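Local coordinates for protein HTH-type dhaKLM operon transcriptional activator DhaS (PDB 2IU5) that binds an inverted repeat at the dhaKLM promoter and, in complex with DhaQ and upon activation by dihydroxyacetone, activates transcription of that operon, at residues F65-I73 / F110-L121. The protein carries 1 engineered substitution. Numbering follows the deposited sequence.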
loop_
_atom_site.group_PDB
_atom_site.type_symbol
_atom_site.label_atom_id
_atom_site.label_comp_id
_atom_site.label_asym_id
_atom_site.label_seq_id
_atom_site.Cartn_x
_atom_site.Cartn_y
_atom_site.Cartn_z
ATOM N N PHE A 65 11.273 -7.923 15.608
ATOM C CA PHE A 65 10.334 -7.050 14.896
ATOM C C PHE A 65 9.708 -6.075 15.895
ATOM O O PHE A 65 9.603 -4.862 15.641
ATOM C CB PHE A 65 9.221 -7.895 14.264
ATOM C CG PHE A 65 9.688 -8.880 13.220
ATOM C CD1 PHE A 65 10.857 -8.683 12.498
ATOM C CD2 PHE A 65 8.930 -10.010 12.975
ATOM C CE1 PHE A 65 11.254 -9.621 11.540
ATOM C CE2 PHE A 65 9.323 -10.932 12.028
ATOM C CZ PHE A 65 10.473 -10.739 11.323
ATOM N N GLU A 66 9.285 -6.578 17.048
ATOM C CA GLU A 66 8.580 -5.715 18.001
ATOM C C GLU A 66 9.535 -4.687 18.594
ATOM O O GLU A 66 9.203 -3.504 18.721
ATOM C CB GLU A 66 8.014 -6.555 19.129
ATOM C CG GLU A 66 6.847 -7.407 18.735
ATOM C CD GLU A 66 6.408 -8.304 19.882
ATOM O OE1 GLU A 66 7.216 -8.589 20.808
ATOM O OE2 GLU A 66 5.241 -8.720 19.844
ATOM N N ASN A 67 10.724 -5.134 18.958
ATOM C CA ASN A 67 11.668 -4.270 19.649
ATOM C C ASN A 67 12.249 -3.224 18.711
ATOM O O ASN A 67 12.345 -2.052 19.065
ATOM C CB ASN A 67 12.830 -5.106 20.160
ATOM C CG ASN A 67 13.931 -4.250 20.751
ATOM O OD1 ASN A 67 13.857 -3.878 21.919
ATOM N ND2 ASN A 67 14.959 -3.928 19.946
ATOM N N ASP A 68 12.644 -3.639 17.516
ATOM C CA ASP A 68 13.457 -2.749 16.686
ATOM C C ASP A 68 12.589 -1.596 16.177
ATOM O O ASP A 68 13.010 -0.439 16.191
ATOM C CB ASP A 68 14.071 -3.505 15.504
ATOM C CG ASP A 68 15.295 -4.325 15.904
ATOM O OD1 ASP A 68 15.593 -4.429 17.118
ATOM O OD2 ASP A 68 15.946 -4.851 14.984
ATOM N N PHE A 69 11.376 -1.903 15.721
ATOM C CA PHE A 69 10.493 -0.849 15.233
ATOM C C PHE A 69 10.036 0.098 16.324
ATOM O O PHE A 69 9.967 1.305 16.088
ATOM C CB PHE A 69 9.324 -1.417 14.428
ATOM C CG PHE A 69 9.748 -1.930 13.080
ATOM C CD1 PHE A 69 9.786 -1.082 11.980
ATOM C CD2 PHE A 69 10.119 -3.264 12.905
ATOM C CE1 PHE A 69 10.189 -1.573 10.719
ATOM C CE2 PHE A 69 10.519 -3.761 11.655
ATOM C CZ PHE A 69 10.555 -2.920 10.563
ATOM N N ALA A 70 9.728 -0.417 17.507
ATOM C CA ALA A 70 9.384 0.465 18.637
ATOM C C ALA A 70 10.553 1.357 19.044
ATOM O O ALA A 70 10.374 2.536 19.358
ATOM C CB ALA A 70 8.932 -0.366 19.824
ATOM N N GLU A 71 11.758 0.793 19.039
ATOM C CA GLU A 71 12.920 1.540 19.465
ATOM C C GLU A 71 13.134 2.706 18.522
ATOM O O GLU A 71 13.460 3.812 18.967
ATOM C CB GLU A 71 14.143 0.641 19.547
ATOM C CG GLU A 71 14.078 -0.249 20.765
ATOM C CD GLU A 71 15.428 -0.790 21.188
ATOM O OE1 GLU A 71 16.341 -0.831 20.327
ATOM O OE2 GLU A 71 15.548 -1.166 22.383
ATOM N N LEU A 72 12.939 2.445 17.233
ATOM C CA LEU A 72 13.224 3.442 16.205
ATOM C C LEU A 72 12.178 4.540 16.182
ATOM O O LEU A 72 12.510 5.714 15.953
ATOM C CB LEU A 72 13.332 2.787 14.830
ATOM C CG LEU A 72 14.599 1.945 14.641
ATOM C CD1 LEU A 72 14.360 0.913 13.552
ATOM C CD2 LEU A 72 15.822 2.790 14.339
ATOM N N ILE A 73 10.924 4.177 16.414
ATOM C CA ILE A 73 9.832 5.137 16.247
ATOM C C ILE A 73 9.525 5.837 17.575
ATOM O O ILE A 73 9.355 7.053 17.608
ATOM C CB ILE A 73 8.611 4.447 15.594
ATOM C CG1 ILE A 73 8.966 3.958 14.171
ATOM C CG2 ILE A 73 7.372 5.364 15.618
ATOM C CD1 ILE A 73 7.973 2.959 13.636
ATOM N N PHE A 110 4.157 -10.917 7.492
ATOM C CA PHE A 110 4.970 -9.761 7.763
ATOM C C PHE A 110 4.520 -8.448 7.133
ATOM O O PHE A 110 4.656 -7.389 7.759
ATOM C CB PHE A 110 6.431 -9.999 7.406
ATOM C CG PHE A 110 7.288 -8.896 7.905
ATOM C CD1 PHE A 110 7.540 -8.765 9.261
ATOM C CD2 PHE A 110 7.838 -7.974 7.033
ATOM C CE1 PHE A 110 8.331 -7.741 9.735
ATOM C CE2 PHE A 110 8.630 -6.948 7.510
ATOM C CZ PHE A 110 8.878 -6.829 8.862
ATOM N N GLU A 111 4.002 -8.508 5.916
ATOM C CA GLU A 111 3.576 -7.295 5.203
ATOM C C GLU A 111 2.568 -6.529 6.052
ATOM O O GLU A 111 2.558 -5.300 6.079
ATOM C CB GLU A 111 2.931 -7.668 3.864
ATOM C CG GLU A 111 2.366 -6.491 3.071
ATOM C CD GLU A 111 1.778 -6.916 1.732
ATOM O OE1 GLU A 111 2.461 -6.768 0.689
ATOM O OE2 GLU A 111 0.627 -7.403 1.714
ATOM N N HIS A 112 1.716 -7.266 6.748
ATOM C CA HIS A 112 0.685 -6.628 7.560
ATOM C C HIS A 112 1.282 -5.976 8.795
ATOM O O HIS A 112 0.920 -4.858 9.152
ATOM C CB HIS A 112 -0.396 -7.638 7.926
ATOM C CG HIS A 112 -0.938 -8.377 6.745
ATOM N ND1 HIS A 112 -1.474 -7.733 5.649
ATOM C CD2 HIS A 112 -1.024 -9.704 6.485
ATOM C CE1 HIS A 112 -1.868 -8.635 4.765
ATOM N NE2 HIS A 112 -1.607 -9.838 5.248
ATOM N N PHE A 113 2.199 -6.680 9.444
ATOM C CA PHE A 113 2.942 -6.100 10.548
ATOM C C PHE A 113 3.677 -4.833 10.083
ATOM O O PHE A 113 3.698 -3.818 10.774
ATOM C CB PHE A 113 3.926 -7.135 11.092
ATOM C CG PHE A 113 4.779 -6.596 12.183
ATOM C CD1 PHE A 113 4.355 -6.644 13.507
ATOM C CD2 PHE A 113 6.004 -6.029 11.881
ATOM C CE1 PHE A 113 5.159 -6.131 14.519
ATOM C CE2 PHE A 113 6.810 -5.516 12.881
ATOM C CZ PHE A 113 6.389 -5.567 14.198
ATOM N N PHE A 114 4.280 -4.901 8.899
ATOM C CA PHE A 114 5.135 -3.817 8.374
ATOM C C PHE A 114 4.239 -2.578 8.188
ATOM O O PHE A 114 4.614 -1.450 8.554
ATOM C CB PHE A 114 5.753 -4.286 7.054
ATOM C CG PHE A 114 6.897 -3.448 6.537
ATOM C CD1 PHE A 114 8.034 -3.165 7.298
ATOM C CD2 PHE A 114 6.819 -2.938 5.246
ATOM C CE1 PHE A 114 9.073 -2.380 6.761
ATOM C CE2 PHE A 114 7.846 -2.161 4.708
ATOM C CZ PHE A 114 8.973 -1.881 5.461
ATOM N N LEU A 115 3.054 -2.798 7.629
ATOM C CA LEU A 115 2.130 -1.697 7.400
ATOM C C LEU A 115 1.769 -1.052 8.726
ATOM O O LEU A 115 1.741 0.167 8.836
ATOM C CB LEU A 115 0.886 -2.159 6.636
ATOM C CG LEU A 115 -0.212 -1.096 6.505
ATOM C CD1 LEU A 115 0.289 0.054 5.630
ATOM C CD2 LEU A 115 -1.468 -1.731 5.915
ATOM N N ILE A 116 1.496 -1.877 9.729
ATOM C CA ILE A 116 1.151 -1.354 11.051
ATOM C C ILE A 116 2.289 -0.485 11.607
ATOM O O ILE A 116 2.026 0.544 12.239
ATOM C CB ILE A 116 0.802 -2.493 11.997
ATOM C CG1 ILE A 116 -0.571 -3.077 11.635
ATOM C CG2 ILE A 116 0.766 -1.958 13.425
ATOM C CD1 ILE A 116 -0.933 -4.337 12.412
ATOM N N GLN A 117 3.537 -0.879 11.369
ATOM C CA GLN A 117 4.690 -0.058 11.785
ATOM C C GLN A 117 4.663 1.341 11.169
ATOM O O GLN A 117 4.910 2.352 11.845
ATOM C CB GLN A 117 5.997 -0.762 11.492
ATOM C CG GLN A 117 6.032 -2.163 12.104
ATOM C CD GLN A 117 5.446 -2.170 13.489
ATOM O OE1 GLN A 117 5.933 -1.489 14.407
ATOM N NE2 GLN A 117 4.381 -2.945 13.669
ATOM N N TRP A 118 4.345 1.376 9.879
ATOM C CA TRP A 118 4.231 2.666 9.188
ATOM C C TRP A 118 3.065 3.468 9.711
ATOM O O TRP A 118 3.151 4.704 9.818
ATOM C CB TRP A 118 4.183 2.485 7.659
ATOM C CG TRP A 118 5.506 2.015 7.146
ATOM C CD1 TRP A 118 5.785 0.794 6.609
ATOM C CD2 TRP A 118 6.747 2.753 7.124
ATOM N NE1 TRP A 118 7.104 0.724 6.257
ATOM C CE2 TRP A 118 7.723 1.906 6.561
ATOM C CE3 TRP A 118 7.125 4.038 7.527
ATOM C CZ2 TRP A 118 9.046 2.305 6.388
ATOM C CZ3 TRP A 118 8.449 4.433 7.352
ATOM C CH2 TRP A 118 9.386 3.567 6.791
ATOM N N GLU A 119 1.976 2.780 10.037
ATOM C CA GLU A 119 0.865 3.468 10.675
ATOM C C GLU A 119 1.278 4.067 12.017
ATOM O O GLU A 119 0.826 5.162 12.367
ATOM C CB GLU A 119 -0.361 2.570 10.770
ATOM C CG GLU A 119 -0.939 2.267 9.384
ATOM C CD GLU A 119 -2.145 1.373 9.401
ATOM O OE1 GLU A 119 -2.417 0.713 10.437
ATOM O OE2 GLU A 119 -2.824 1.340 8.345
ATOM N N ASN A 120 2.132 3.345 12.741
ATOM C CA ASN A 120 2.547 3.829 14.058
ATOM C C ASN A 120 3.407 5.078 13.820
ATOM O O ASN A 120 3.290 6.057 14.554
ATOM C CB ASN A 120 3.335 2.733 14.783
ATOM C CG ASN A 120 2.424 1.644 15.351
ATOM O OD1 ASN A 120 1.209 1.771 15.365
ATOM N ND2 ASN A 120 3.039 0.562 15.817
ATOM N N LEU A 121 4.253 5.034 12.792
ATOM C CA LEU A 121 5.070 6.208 12.459
ATOM C C LEU A 121 4.158 7.394 12.125
ATOM O O LEU A 121 4.354 8.496 12.646
ATOM C CB LEU A 121 6.036 5.901 11.313
ATOM C CG LEU A 121 6.857 7.137 10.919
ATOM C CD1 LEU A 121 7.663 7.768 12.053
ATOM C CD2 LEU A 121 7.695 6.912 9.690
#
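F113, whose ring meets F65 and F69, offers its O to two N-H groups of Q117: the backbone N and the side-chain NE2, the latter at 3.1 Å and 31° out of the carbonyl plane. To reach back one turn, the Q117 chain bends at chi2 (-42°); NE2 then lies over the centre of the F113 ring and CG packs on one face of F69, 4.1 Å from the ring centroid in a CH-pi contact. Q117 OE1 points the other way, 3.4 Å from F69 CB. In this TetR-family regulator the contact joins helix 57-73, which follows the predicted DNA-binding helix-turn-helix motif, to helix 110-132 of the C-terminal region, the short segments running nearly parallel at 18°. One turn before Q117 on the helix, F113 joins F65 and F110 in an aromatic cluster: F110 directs its CE1 edge onto the face of F65, centroids 4.8 Å apart, while the F113 rim abuts F65 CB (CE2, 3.7 Å) and F65 O. F69 CZ meets the edge of F114 at CE1. F99, Y100 and I103 of helix 97-106 also pack on F65. At the far end, I73 CD1 touches Q117 O at 3.6 Å and its CG2 lies against L121 CA.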